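Local coordinates for thioesterase (Streptomyces sp. WAC02707, PDB 6VAP), which probably hydrolyses thioesters, as a type II thioesterase that would clear stalled or aberrant acyl groups from the carrier domains of the borrelidin polyketide synthase, at residues D11-Q16 with D74-Q79; Q57-Q62 with K68-I73; V83-V88 with E112-S117; V92-H97 with E106-F111. All coordinates share one frame; numbering follows the deposited sequence.

Contact 1 (D11-Q16 with D74-Q79)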
loop_
_atom_site.group_PDB
_atom_site.type_symbol
_atom_site.label_atom_id
_atom_site.label_comp_id
_atom_site.label_asym_id
_atom_site.label_seq_id
_atom_site.Cartn_x
_atom_site.Cartn_y
_atom_site.Cartn_z
ATOM N N ASP A 11 -1.279 4.988 17.052
ATOM C CA ASP A 11 -2.150 3.981 17.635
ATOM C C ASP A 11 -1.692 2.607 17.137
ATOM O O ASP A 11 -0.651 2.465 16.486
ATOM C CB ASP A 11 -3.616 4.266 17.291
ATOM C CG ASP A 11 -3.858 4.411 15.797
ATOM O OD1 ASP A 11 -3.529 3.478 15.049
ATOM O OD2 ASP A 11 -4.379 5.464 15.378
ATOM N N VAL A 12 -2.481 1.581 17.461
ATOM C CA VAL A 12 -2.106 0.216 17.118
ATOM C C VAL A 12 -2.014 0.052 15.616
ATOM O O VAL A 12 -1.155 -0.695 15.120
ATOM C CB VAL A 12 -3.109 -0.778 17.741
ATOM C CG1 VAL A 12 -4.454 -0.714 17.030
ATOM C CG2 VAL A 12 -2.550 -2.191 17.690
ATOM N N TRP A 13 -2.863 0.763 14.866
ATOM C CA TRP A 13 -2.875 0.609 13.413
ATOM C C TRP A 13 -1.946 1.579 12.683
ATOM O O TRP A 13 -1.322 1.224 11.679
ATOM C CB TRP A 13 -4.299 0.816 12.864
ATOM C CG TRP A 13 -5.203 -0.344 13.025
ATOM C CD1 TRP A 13 -6.106 -0.568 14.046
ATOM C CD2 TRP A 13 -5.385 -1.398 12.085
ATOM N NE1 TRP A 13 -6.784 -1.748 13.815
ATOM C CE2 TRP A 13 -6.391 -2.252 12.604
ATOM C CE3 TRP A 13 -4.824 -1.688 10.837
ATOM C CZ2 TRP A 13 -6.794 -3.401 11.951
ATOM C CZ3 TRP A 13 -5.241 -2.841 10.185
ATOM C CH2 TRP A 13 -6.203 -3.681 10.754
ATOM N N ILE A 14 -1.871 2.814 13.153
ATOM C CA ILE A 14 -1.302 3.916 12.387
ATOM C C ILE A 14 -0.078 4.421 13.115
ATOM O O ILE A 14 -0.196 4.943 14.227
ATOM C CB ILE A 14 -2.317 5.052 12.180
ATOM C CG1 ILE A 14 -3.545 4.503 11.419
ATOM C CG2 ILE A 14 -1.662 6.195 11.423
ATOM C CD1 ILE A 14 -4.717 5.430 11.384
ATOM N N ARG A 15 1.084 4.307 12.480
ATOM C CA ARG A 15 2.348 4.705 13.084
ATOM C C ARG A 15 2.810 6.006 12.433
ATOM O O ARG A 15 3.004 6.067 11.214
ATOM C CB ARG A 15 3.401 3.609 12.917
ATOM C CG ARG A 15 2.945 2.221 13.381
ATOM C CD ARG A 15 2.647 2.227 14.888
ATOM N NE ARG A 15 1.802 1.096 15.266
ATOM C CZ ARG A 15 2.246 -0.048 15.772
ATOM N NH1 ARG A 15 3.545 -0.228 15.960
ATOM N NH2 ARG A 15 1.380 -1.009 16.088
ATOM N N GLN A 16 2.995 7.034 13.245
ATOM C CA GLN A 16 3.476 8.345 12.814
ATOM C C GLN A 16 4.901 8.469 13.343
ATOM O O GLN A 16 5.117 8.708 14.535
ATOM C CB GLN A 16 2.559 9.434 13.367
ATOM C CG GLN A 16 2.925 10.845 12.940
ATOM C CD GLN A 16 2.043 11.898 13.579
ATOM O OE1 GLN A 16 1.272 11.603 14.478
ATOM N NE2 GLN A 16 2.154 13.128 13.114
ATOM N N ASP A 74 -10.497 -7.017 2.047
ATOM C CA ASP A 74 -11.695 -6.283 2.453
ATOM C C ASP A 74 -11.823 -6.202 3.970
ATOM O O ASP A 74 -12.287 -5.187 4.508
ATOM C CB ASP A 74 -12.945 -6.925 1.854
ATOM C CG ASP A 74 -13.257 -6.396 0.467
ATOM O OD1 ASP A 74 -13.334 -5.158 0.301
ATOM O OD2 ASP A 74 -13.418 -7.214 -0.465
ATOM N N GLU A 75 -11.366 -7.237 4.679
ATOM C CA GLU A 75 -11.401 -7.198 6.136
ATOM C C GLU A 75 -10.342 -6.245 6.657
ATOM O O GLU A 75 -10.610 -5.466 7.577
ATOM C CB GLU A 75 -11.197 -8.597 6.725
ATOM C CG GLU A 75 -12.406 -9.505 6.565
ATOM C CD GLU A 75 -12.054 -10.972 6.697
ATOM O OE1 GLU A 75 -12.824 -11.818 6.189
ATOM O OE2 GLU A 75 -11.007 -11.280 7.306
ATOM N N LEU A 76 -9.134 -6.293 6.084
ATOM C CA LEU A 76 -8.124 -5.287 6.412
ATOM C C LEU A 76 -8.679 -3.881 6.222
ATOM O O LEU A 76 -8.536 -3.015 7.092
ATOM C CB LEU A 76 -6.861 -5.476 5.561
ATOM C CG LEU A 76 -5.802 -6.413 6.148
ATOM C CD1 LEU A 76 -4.879 -6.910 5.021
ATOM C CD2 LEU A 76 -5.014 -5.748 7.220
ATOM N N ALA A 77 -9.271 -3.622 5.059
ATOM C CA ALA A 77 -9.842 -2.306 4.776
ATOM C C ALA A 77 -10.990 -1.943 5.720
ATOM O O ALA A 77 -11.058 -0.817 6.230
ATOM C CB ALA A 77 -10.340 -2.264 3.338
ATOM N N ASN A 78 -11.933 -2.859 5.910
ATOM C CA ASN A 78 -13.085 -2.547 6.730
ATOM C C ASN A 78 -12.672 -2.227 8.153
ATOM O O ASN A 78 -13.249 -1.338 8.779
ATOM C CB ASN A 78 -14.045 -3.715 6.685
ATOM C CG ASN A 78 -14.842 -3.767 5.395
ATOM O OD1 ASN A 78 -14.983 -2.768 4.694
ATOM N ND2 ASN A 78 -15.370 -4.962 5.072
ATOM N N GLN A 79 -11.703 -2.962 8.702
ATOM C CA GLN A 79 -11.205 -2.653 10.044
ATOM C C GLN A 79 -10.367 -1.372 10.046
ATOM O O GLN A 79 -10.412 -0.586 11.010
ATOM C CB GLN A 79 -10.367 -3.832 10.572
ATOM C CG GLN A 79 -11.184 -5.040 10.954
ATOM C CD GLN A 79 -10.400 -6.027 11.793
ATOM O OE1 GLN A 79 -9.600 -5.646 12.635
ATOM N NE2 GLN A 79 -10.626 -7.296 11.561
#
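Trp13 reaches across to the helix of 74-79 and meets Gln79 and Leu76 with the far edge of its indole, the six-membered ring leading. Trp13 CZ2 lies 3.7 Å from Gln79 OE1, and the oxygen sits in the plane of the ring, so it looks at the edge and not at a face. The same ring atom of Trp13, CZ2, is 3.9 Å from Gln79 CB, which means that both the root and the amide end of the glutamine border one corner of the indole. The two side chains cross at about a right angle, with the amide plane turned 78° from the ring. Leu76 meets the edge two atoms on: its CD2 is 4.2 Å from Trp13 CZ3, also near the ring plane. With CG beside its own backbone N and anti to the carbonyl carbon (chi1 -79°), the indole projects to the helix from the loop residue just before strand 14-15. Its base is held by Asp11, whose OD1 accepts from Ile14 N at 2.6 Å in an Asx motif and more weakly from Trp13 N. Around the ring, Pro59, Val56 and Leu80 pack against Trp13, and Arg64 makes a cation-pi contact with it. The contact thus joins the lead-in to strand 14-15, one of the sheet's two outermost strands, to helix 73-87 of the alpha/beta-hydrolase fold. No hydrogen bond crosses between the two segments. The partly positive C-H edge of the indole faces a partly negative amide oxygen, an approach that is probably mildly favourable electrostatically, while the Leu76 side adds purely apolar contact.

Contact 2 (Q57-Q62 with K68-I73)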
loop_
_atom_site.group_PDB
_atom_site.type_symbol
_atom_site.label_atom_id
_atom_site.label_comp_id
_atom_site.label_asym_id
_atom_site.label_seq_id
_atom_site.Cartn_x
_atom_site.Cartn_y
_atom_site.Cartn_z
ATOM N N GLN A 57 0.386 -0.537 10.359
ATOM C CA GLN A 57 0.857 -1.792 10.925
ATOM C C GLN A 57 -0.293 -2.779 10.931
ATOM O O GLN A 57 -1.218 -2.642 11.727
ATOM C CB GLN A 57 1.377 -1.560 12.345
ATOM C CG GLN A 57 1.957 -2.791 13.015
ATOM C CD GLN A 57 3.431 -2.989 12.688
ATOM O OE1 GLN A 57 3.802 -3.041 11.544
ATOM N NE2 GLN A 57 4.257 -3.142 13.703
ATOM N N TYR A 58 -0.209 -3.813 10.116
ATOM C CA TYR A 58 -1.255 -4.826 10.111
ATOM C C TYR A 58 -1.116 -5.750 11.326
ATOM O O TYR A 58 -0.023 -5.920 11.871
ATOM C CB TYR A 58 -1.198 -5.665 8.845
ATOM C CG TYR A 58 -1.054 -4.902 7.553
ATOM C CD1 TYR A 58 -1.856 -3.806 7.271
ATOM C CD2 TYR A 58 -0.115 -5.291 6.603
ATOM C CE1 TYR A 58 -1.734 -3.129 6.074
ATOM C CE2 TYR A 58 -0.011 -4.659 5.418
ATOM C CZ TYR A 58 -0.812 -3.560 5.142
ATOM O OH TYR A 58 -0.644 -2.923 3.917
ATOM N N PRO A 59 -2.216 -6.340 11.784
ATOM C CA PRO A 59 -2.126 -7.318 12.875
ATOM C C PRO A 59 -1.189 -8.459 12.517
ATOM O O PRO A 59 -1.065 -8.856 11.351
ATOM C CB PRO A 59 -3.562 -7.826 13.028
ATOM C CG PRO A 59 -4.427 -6.725 12.448
ATOM C CD PRO A 59 -3.596 -6.125 11.319
ATOM N N GLY A 60 -0.546 -8.995 13.552
ATOM C CA GLY A 60 0.216 -10.211 13.435
ATOM C C GLY A 60 1.710 -10.043 13.296
ATOM O O GLY A 60 2.413 -11.048 13.166
ATOM N N ARG A 61 2.226 -8.824 13.327
ATOM C CA ARG A 61 3.650 -8.594 13.150
ATOM C C ARG A 61 4.174 -7.653 14.224
ATOM O O ARG A 61 3.463 -6.758 14.690
ATOM C CB ARG A 61 3.948 -8.013 11.763
ATOM C CG ARG A 61 3.397 -6.606 11.557
ATOM C CD ARG A 61 2.825 -6.466 10.154
ATOM N NE ARG A 61 1.715 -7.388 9.950
ATOM C CZ ARG A 61 1.481 -8.041 8.824
ATOM N NH1 ARG A 61 2.259 -7.840 7.776
ATOM N NH2 ARG A 61 0.434 -8.860 8.748
ATOM N N GLN A 62 5.436 -7.872 14.603
ATOM C CA GLN A 62 6.124 -7.019 15.565
ATOM C C GLN A 62 5.299 -6.875 16.835
ATOM O O GLN A 62 5.036 -7.866 17.513
ATOM C CB GLN A 62 6.438 -5.660 14.942
ATOM C CG GLN A 62 7.276 -5.767 13.650
ATOM C CD GLN A 62 7.531 -4.406 13.015
ATOM O OE1 GLN A 62 6.759 -3.475 13.192
ATOM N NE2 GLN A 62 8.626 -4.294 12.270
ATOM N N LYS A 68 -4.235 -12.089 15.871
ATOM C CA LYS A 68 -4.387 -13.003 14.742
ATOM C C LYS A 68 -4.268 -12.210 13.447
ATOM O O LYS A 68 -4.936 -11.185 13.297
ATOM C CB LYS A 68 -5.743 -13.714 14.812
ATOM C CG LYS A 68 -5.878 -14.919 13.897
ATOM C CD LYS A 68 -6.754 -14.601 12.690
ATOM C CE LYS A 68 -6.694 -15.711 11.646
ATOM N NZ LYS A 68 -5.343 -15.835 11.020
ATOM N N PRO A 69 -3.445 -12.641 12.499
ATOM C CA PRO A 69 -3.319 -11.880 11.254
ATOM C C PRO A 69 -4.566 -12.009 10.390
ATOM O O PRO A 69 -5.246 -13.035 10.366
ATOM C CB PRO A 69 -2.105 -12.513 10.571
ATOM C CG PRO A 69 -2.035 -13.883 11.121
ATOM C CD PRO A 69 -2.566 -13.818 12.523
ATOM N N LEU A 70 -4.883 -10.934 9.689
ATOM C CA LEU A 70 -6.030 -10.923 8.797
ATOM C C LEU A 70 -5.680 -11.620 7.489
ATOM O O LEU A 70 -4.526 -11.665 7.070
ATOM C CB LEU A 70 -6.479 -9.485 8.536
ATOM C CG LEU A 70 -6.989 -8.772 9.809
ATOM C CD1 LEU A 70 -7.367 -7.335 9.473
ATOM C CD2 LEU A 70 -8.174 -9.539 10.418
ATOM N N GLU A 71 -6.696 -12.159 6.835
ATOM C CA GLU A 71 -6.515 -12.999 5.660
ATOM C C GLU A 71 -7.243 -12.475 4.432
ATOM O O GLU A 71 -7.324 -13.193 3.437
ATOM C CB GLU A 71 -7.003 -14.421 5.974
ATOM C CG GLU A 71 -6.207 -15.121 7.061
ATOM C CD GLU A 71 -6.795 -16.467 7.445
ATOM O OE1 GLU A 71 -7.890 -16.803 6.950
ATOM O OE2 GLU A 71 -6.159 -17.180 8.242
ATOM N N ASP A 72 -7.777 -11.259 4.477
ATOM C CA ASP A 72 -8.669 -10.757 3.441
ATOM C C ASP A 72 -8.432 -9.260 3.337
ATOM O O ASP A 72 -8.402 -8.570 4.357
ATOM C CB ASP A 72 -10.140 -11.075 3.754
ATOM C CG ASP A 72 -11.095 -10.414 2.775
ATOM O OD1 ASP A 72 -11.099 -10.797 1.585
ATOM O OD2 ASP A 72 -11.849 -9.511 3.196
ATOM N N ILE A 73 -8.293 -8.761 2.110
ATOM C CA ILE A 73 -8.088 -7.332 1.903
ATOM C C ILE A 73 -9.300 -6.536 2.363
ATOM O O ILE A 73 -9.176 -5.476 2.988
ATOM C CB ILE A 73 -7.784 -7.075 0.419
ATOM C CG1 ILE A 73 -6.407 -7.653 0.037
ATOM C CG2 ILE A 73 -7.826 -5.555 0.127
ATOM C CD1 ILE A 73 -5.280 -6.743 0.402
HETATM O O HOH W 1 -3.066 -8.876 9.370
#
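Pro59 carries most of this contact, touching three successive residues of 68-73. Its CB lies 3.6 Å from the carbonyl oxygen Lys68 O, its own O is 3.8 Å from Pro69 CA, and its ring carbon CG packs against Leu70 CG at 4.2 Å. Next to it Gly60 CA is 4.3 Å from Pro69 CB, and the positive phi of Gly60 (100°) favours glycine. No direct hydrogen bond joins the two segments; a water bridges them instead, donating to Pro59 O and accepting from Leu70 N. Pro59 and Gly60 are the two central residues of a type II beta turn from Tyr58 to Arg61, in the long loop that leads from strand 52-56 of the alpha/beta-hydrolase sheet to helix 73-87. Arg61 folds back on the turn's carbonyls. Its NH2 donates to Pro59 O at 3.0 Å with an N-H...O angle of 165°, the oxygen lying in the guanidinium plane, while Tyr58 CB lies over one face of the group, toward the rim. The outer end of the guanidinium is fixed in turn by a salt bridge from NH1 to Asp177. On the other segment, the Lys68 chain curls over so that NZ donates to Pro69 O at 2.9 Å and pairs with Glu71 OE2, though this lysine is poorly ordered and both bonds are less certain for it. Farther along, Asp72 is the N-cap of helix 73-87, its OD2 accepting from Glu75 N.

Contact 3 (V83-V88 with E112-S117)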
loop_
_atom_site.group_PDB
_atom_site.type_symbol
_atom_site.label_atom_id
_atom_site.label_comp_id
_atom_site.label_asym_id
_atom_site.label_seq_id
_atom_site.Cartn_x
_atom_site.Cartn_y
_atom_site.Cartn_z
ATOM N N VAL A 83 -10.513 3.611 11.589
ATOM C CA VAL A 83 -9.360 4.151 12.296
ATOM C C VAL A 83 -8.755 5.298 11.503
ATOM O O VAL A 83 -8.493 6.377 12.046
ATOM C CB VAL A 83 -8.321 3.046 12.552
ATOM C CG1 VAL A 83 -7.145 3.585 13.344
ATOM C CG2 VAL A 83 -8.995 1.878 13.307
ATOM N N LEU A 84 -8.495 5.073 10.209
ATOM C CA LEU A 84 -7.986 6.157 9.375
ATOM C C LEU A 84 -8.976 7.300 9.282
ATOM O O LEU A 84 -8.560 8.457 9.203
ATOM C CB LEU A 84 -7.655 5.656 7.976
ATOM C CG LEU A 84 -6.323 4.919 7.878
ATOM C CD1 LEU A 84 -6.306 4.153 6.572
ATOM C CD2 LEU A 84 -5.138 5.903 7.961
ATOM N N ARG A 85 -10.278 7.001 9.288
ATOM C CA ARG A 85 -11.297 8.051 9.277
ATOM C C ARG A 85 -11.095 9.051 10.416
ATOM O O ARG A 85 -11.171 10.268 10.209
ATOM C CB ARG A 85 -12.686 7.428 9.373
ATOM C CG ARG A 85 -13.256 6.976 8.061
ATOM C CD ARG A 85 -14.778 6.935 8.109
ATOM N NE ARG A 85 -15.341 8.274 8.003
ATOM C CZ ARG A 85 -16.555 8.534 7.534
ATOM N NH1 ARG A 85 -17.334 7.534 7.133
ATOM N NH2 ARG A 85 -16.989 9.790 7.474
ATOM N N ALA A 86 -10.854 8.557 11.636
ATOM C CA ALA A 86 -10.703 9.448 12.787
ATOM C C ALA A 86 -9.445 10.309 12.713
ATOM O O ALA A 86 -9.373 11.338 13.386
ATOM C CB ALA A 86 -10.692 8.627 14.079
ATOM N N ARG A 87 -8.459 9.913 11.920
ATOM C CA ARG A 87 -7.210 10.647 11.765
ATOM C C ARG A 87 -7.156 11.464 10.486
ATOM O O ARG A 87 -6.427 12.461 10.429
ATOM C CB ARG A 87 -6.020 9.686 11.735
ATOM C CG ARG A 87 -5.735 9.013 13.045
ATOM C CD ARG A 87 -4.343 8.430 13.027
ATOM N NE ARG A 87 -3.316 9.476 13.072
ATOM C CZ ARG A 87 -2.238 9.434 13.844
ATOM N NH1 ARG A 87 -2.037 8.409 14.657
ATOM N NH2 ARG A 87 -1.361 10.420 13.790
ATOM N N VAL A 88 -7.905 11.039 9.463
ATOM C CA VAL A 88 -7.800 11.618 8.134
ATOM C C VAL A 88 -7.928 13.126 8.239
ATOM O O VAL A 88 -8.805 13.645 8.931
ATOM C CB VAL A 88 -8.885 11.022 7.215
ATOM C CG1 VAL A 88 -10.282 11.532 7.632
ATOM C CG2 VAL A 88 -8.596 11.364 5.758
ATOM N N GLU A 112 -13.831 7.788 -0.911
ATOM C CA GLU A 112 -14.668 8.486 -1.877
ATOM C C GLU A 112 -16.144 8.262 -1.597
ATOM O O GLU A 112 -16.933 9.207 -1.665
ATOM C CB GLU A 112 -14.326 8.029 -3.291
ATOM C CG GLU A 112 -12.889 8.372 -3.725
ATOM C CD GLU A 112 -12.758 8.508 -5.255
ATOM O OE1 GLU A 112 -13.730 8.159 -5.988
ATOM O OE2 GLU A 112 -11.686 8.982 -5.709
ATOM N N SER A 113 -16.541 7.031 -1.274
ATOM C CA SER A 113 -17.946 6.801 -0.938
ATOM C C SER A 113 -18.361 7.599 0.292
ATOM O O SER A 113 -19.541 7.944 0.458
ATOM C CB SER A 113 -18.185 5.312 -0.719
ATOM O OG SER A 113 -18.256 4.642 -1.977
ATOM N N ALA A 114 -17.413 7.935 1.151
ATOM C CA ALA A 114 -17.694 8.755 2.321
ATOM C C ALA A 114 -17.572 10.244 2.030
ATOM O O ALA A 114 -17.668 11.046 2.956
ATOM C CB ALA A 114 -16.770 8.358 3.474
ATOM N N GLY A 115 -17.381 10.624 0.768
ATOM C CA GLY A 115 -17.261 12.010 0.365
ATOM C C GLY A 115 -15.915 12.639 0.628
ATOM O O GLY A 115 -15.791 13.865 0.543
ATOM N N ILE A 116 -14.884 11.837 0.865
ATOM C CA ILE A 116 -13.546 12.321 1.202
ATOM C C ILE A 116 -12.688 12.184 -0.045
ATOM O O ILE A 116 -12.281 11.076 -0.398
ATOM C CB ILE A 116 -12.928 11.551 2.384
ATOM C CG1 ILE A 116 -13.880 11.628 3.597
ATOM C CG2 ILE A 116 -11.568 12.110 2.729
ATOM C CD1 ILE A 116 -13.431 10.878 4.838
ATOM N N SER A 117 -12.385 13.308 -0.682
ATOM C CA SER A 117 -11.554 13.320 -1.871
ATOM C C SER A 117 -10.102 12.997 -1.518
ATOM O O SER A 117 -9.607 13.333 -0.429
ATOM C CB SER A 117 -11.634 14.691 -2.545
ATOM O OG SER A 117 -11.196 15.703 -1.664
HETATM O O HOH W 2 -18.930 10.389 5.288
#
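The C-terminal ends of helices 73-87 and 99-113 come together here at the protein surface, and their exits touch through Val88 with Ile116 and Arg85 with Ala114. Val88 CG1 meets Ile116 CD1 at 4.3 Å, both side chains leaving the backbone toward each other; the isoleucine reaches out with its chain extended to CD1 (chi2 178°). Alongside this apolar pair is Arg85. Its chain is bent at chi3 (77°), which carries the guanidinium across to the other helix end, where the Ala114 methyl lies over one face, offset toward the rim, with Ala114 CB 3.8 Å from Arg85 NH1. A water completes the link, accepting from Arg85 NH2 at 3.0 Å and donating to Ala114 O at 2.7 Å. The second helix closes in a Schellman motif: Gly115, at positive phi, is the C-prime residue, with Gly115 N bonded to Glu112 O and Ile116 N bonded back to Phe111 O. The reversal turns Ile116 toward the first helix. Leu84 O, near the end of helix 73-87, accepts from both Arg87 N and Val88 N. Behind the surface pair, Phe111 of helix 99-113 is touched by Leu84, Val88 and Ile116 alike. Beyond Ile116, Ser117 OG is hydrogen-bonded to Gln90 OE1, tying the chain after one helix to the loop after the other.

Contact 4 (V92-H97 with E106-F111)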
loop_
_atom_site.group_PDB
_atom_site.type_symbol
_atom_site.label_atom_id
_atom_site.label_comp_id
_atom_site.label_asym_id
_atom_site.label_seq_id
_atom_site.Cartn_x
_atom_site.Cartn_y
_atom_site.Cartn_z
ATOM N N VAL A 92 -5.122 14.440 1.493
ATOM C CA VAL A 92 -4.624 13.123 1.874
ATOM C C VAL A 92 -4.359 12.303 0.617
ATOM O O VAL A 92 -5.139 12.327 -0.342
ATOM C CB VAL A 92 -5.615 12.398 2.808
ATOM C CG1 VAL A 92 -6.974 12.257 2.134
ATOM C CG2 VAL A 92 -5.084 11.044 3.234
ATOM N N ALA A 93 -3.254 11.565 0.633
ATOM C CA ALA A 93 -2.895 10.668 -0.451
ATOM C C ALA A 93 -2.569 9.299 0.132
ATOM O O ALA A 93 -2.213 9.170 1.309
ATOM C CB ALA A 93 -1.711 11.193 -1.260
ATOM N N LEU A 94 -2.716 8.268 -0.702
ATOM C CA LEU A 94 -2.427 6.892 -0.316
ATOM C C LEU A 94 -1.304 6.320 -1.175
ATOM O O LEU A 94 -1.247 6.565 -2.383
ATOM C CB LEU A 94 -3.661 6.029 -0.450
ATOM C CG LEU A 94 -5.003 6.653 -0.016
ATOM C CD1 LEU A 94 -6.133 5.748 -0.324
ATOM C CD2 LEU A 94 -4.962 6.992 1.467
ATOM N N PHE A 95 -0.420 5.541 -0.550
ATOM C CA PHE A 95 0.658 4.844 -1.233
ATOM C C PHE A 95 0.658 3.399 -0.768
ATOM O O PHE A 95 0.707 3.129 0.439
ATOM C CB PHE A 95 2.019 5.497 -0.964
ATOM C CG PHE A 95 3.153 4.802 -1.640
ATOM C CD1 PHE A 95 3.743 3.706 -1.073
ATOM C CD2 PHE A 95 3.651 5.280 -2.856
ATOM C CE1 PHE A 95 4.806 3.047 -1.744
ATOM C CE2 PHE A 95 4.674 4.655 -3.496
ATOM C CZ PHE A 95 5.235 3.507 -2.945
ATOM N N GLY A 96 0.594 2.472 -1.724
ATOM C CA GLY A 96 0.687 1.053 -1.393
ATOM C C GLY A 96 1.654 0.330 -2.313
ATOM O O GLY A 96 1.639 0.565 -3.523
ATOM N N HIS A 97 2.455 -0.577 -1.777
ATOM C CA HIS A 97 3.319 -1.434 -2.567
ATOM C C HIS A 97 2.768 -2.853 -2.548
ATOM O O HIS A 97 2.415 -3.372 -1.490
ATOM C CB HIS A 97 4.734 -1.385 -2.011
ATOM C CG HIS A 97 5.701 -2.219 -2.781
ATOM N ND1 HIS A 97 6.001 -1.988 -4.107
ATOM C CD2 HIS A 97 6.426 -3.298 -2.408
ATOM C CE1 HIS A 97 6.887 -2.883 -4.513
ATOM N NE2 HIS A 97 7.150 -3.696 -3.506
ATOM N N GLU A 106 -8.676 -0.144 -2.215
ATOM C CA GLU A 106 -9.913 -0.416 -1.496
ATOM C C GLU A 106 -10.210 0.685 -0.493
ATOM O O GLU A 106 -11.370 1.087 -0.338
ATOM C CB GLU A 106 -9.804 -1.783 -0.818
ATOM C CG GLU A 106 -9.922 -2.960 -1.758
ATOM C CD GLU A 106 -11.305 -3.007 -2.422
ATOM O OE1 GLU A 106 -12.236 -2.423 -1.855
ATOM O OE2 GLU A 106 -11.421 -3.608 -3.499
ATOM N N LEU A 107 -9.175 1.180 0.189
ATOM C CA LEU A 107 -9.348 2.310 1.096
ATOM C C LEU A 107 -9.761 3.554 0.333
ATOM O O LEU A 107 -10.639 4.300 0.778
ATOM C CB LEU A 107 -8.052 2.567 1.877
ATOM C CG LEU A 107 -7.670 1.475 2.844
ATOM C CD1 LEU A 107 -6.202 1.662 3.343
ATOM C CD2 LEU A 107 -8.625 1.512 4.040
ATOM N N ALA A 108 -9.228 3.731 -0.871
ATOM C CA ALA A 108 -9.629 4.879 -1.675
ATOM C C ALA A 108 -11.109 4.817 -2.021
ATOM O O ALA A 108 -11.831 5.816 -1.948
ATOM C CB ALA A 108 -8.778 4.955 -2.935
ATOM N N ARG A 109 -11.575 3.642 -2.416
ATOM C CA ARG A 109 -12.984 3.446 -2.697
ATOM C C ARG A 109 -13.833 3.852 -1.516
ATOM O O ARG A 109 -14.866 4.501 -1.694
ATOM C CB ARG A 109 -13.245 1.974 -3.035
ATOM C CG ARG A 109 -13.020 1.563 -4.447
ATOM C CD ARG A 109 -13.280 0.052 -4.620
ATOM N NE ARG A 109 -13.995 -0.245 -5.855
ATOM C CZ ARG A 109 -14.443 -1.447 -6.177
ATOM N NH1 ARG A 109 -14.264 -2.459 -5.340
ATOM N NH2 ARG A 109 -15.040 -1.627 -7.335
ATOM N N ARG A 110 -13.396 3.500 -0.299
ATOM C CA ARG A 110 -14.168 3.830 0.899
ATOM C C ARG A 110 -14.103 5.320 1.262
ATOM O O ARG A 110 -15.079 5.892 1.761
ATOM C CB ARG A 110 -13.656 2.961 2.042
ATOM C CG ARG A 110 -14.066 1.516 1.913
ATOM C CD ARG A 110 -13.079 0.601 2.612
ATOM N NE ARG A 110 -13.599 -0.782 2.721
ATOM C CZ ARG A 110 -13.519 -1.678 1.734
ATOM N NH1 ARG A 110 -12.993 -1.341 0.561
ATOM N NH2 ARG A 110 -13.988 -2.897 1.907
ATOM N N PHE A 111 -12.955 5.959 1.057
ATOM C CA PHE A 111 -12.862 7.393 1.288
ATOM C C PHE A 111 -13.821 8.137 0.383
ATOM O O PHE A 111 -14.564 9.005 0.848
ATOM C CB PHE A 111 -11.430 7.873 1.078
ATOM C CG PHE A 111 -10.539 7.659 2.272
ATOM C CD1 PHE A 111 -10.726 8.398 3.441
ATOM C CD2 PHE A 111 -9.495 6.771 2.216
ATOM C CE1 PHE A 111 -9.919 8.234 4.529
ATOM C CE2 PHE A 111 -8.650 6.597 3.312
ATOM C CZ PHE A 111 -8.866 7.308 4.472
#
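Leu94 is the strand residue that meets the helix, and its CB already points from strand 92-97 toward 106-111. With CG beside the backbone N and anti to the carbonyl carbon (chi1 -40°), the fork at CG spreads its two methyls along the helix. Leu94 CD1 goes deepest: it lies 3.7 Å from the backbone atom Ala108 N and 3.8 Å from Ala108 CB, and on the preceding residue it also touches Leu107 CB at 4.3 Å. The other branch, Leu94 CD2, turns to Phe111, 4.1 Å from Phe111 CE2, and approaches the ring obliquely. One leucine thus spans a helical turn, its side-chain contacts all apolar; the small Ala108 lets the methyl come right up to the backbone. On the polar flank of the helix, Arg110 NH1 donates to Glu106 OE1 at 2.8 Å through the anti lone pair of that oxygen, part of a network that also takes in Arg109. The axes of 92-97 and 106-111 approach to 9.7 Å at 159°, nearly antiparallel, in the first half of the beta-alpha-beta unit 92-97, 99-113, 120-124. Leu94 sits beside Ile28 of strand 26-30, while helix 73-87 flanks helix 99-113, with Leu80 against Leu107.

Along the chain contact 2 is nested inside the loop closed by contact 1, contact 3 follows, and contact 4 lies within the span of contact 3. Helix 73-87 serves contacts 1 and 3, whose centres are about 13 Å apart, and helix 99-113 serves contacts 3 and 4, with centres about 10 Å apart. The Asp74 to Arg110 salt bridge between contacts 1 and 4 ties the two helices directly. Contacts 1 and 4 set these helices against the sheet, contact 3 joins their C-terminal ends, and contact 2, whose centre is about 9 Å from that of contact 1, closes the loop before helix 73-87. Strand 92-97 leads into the probable nucleophile elbow at Ser98.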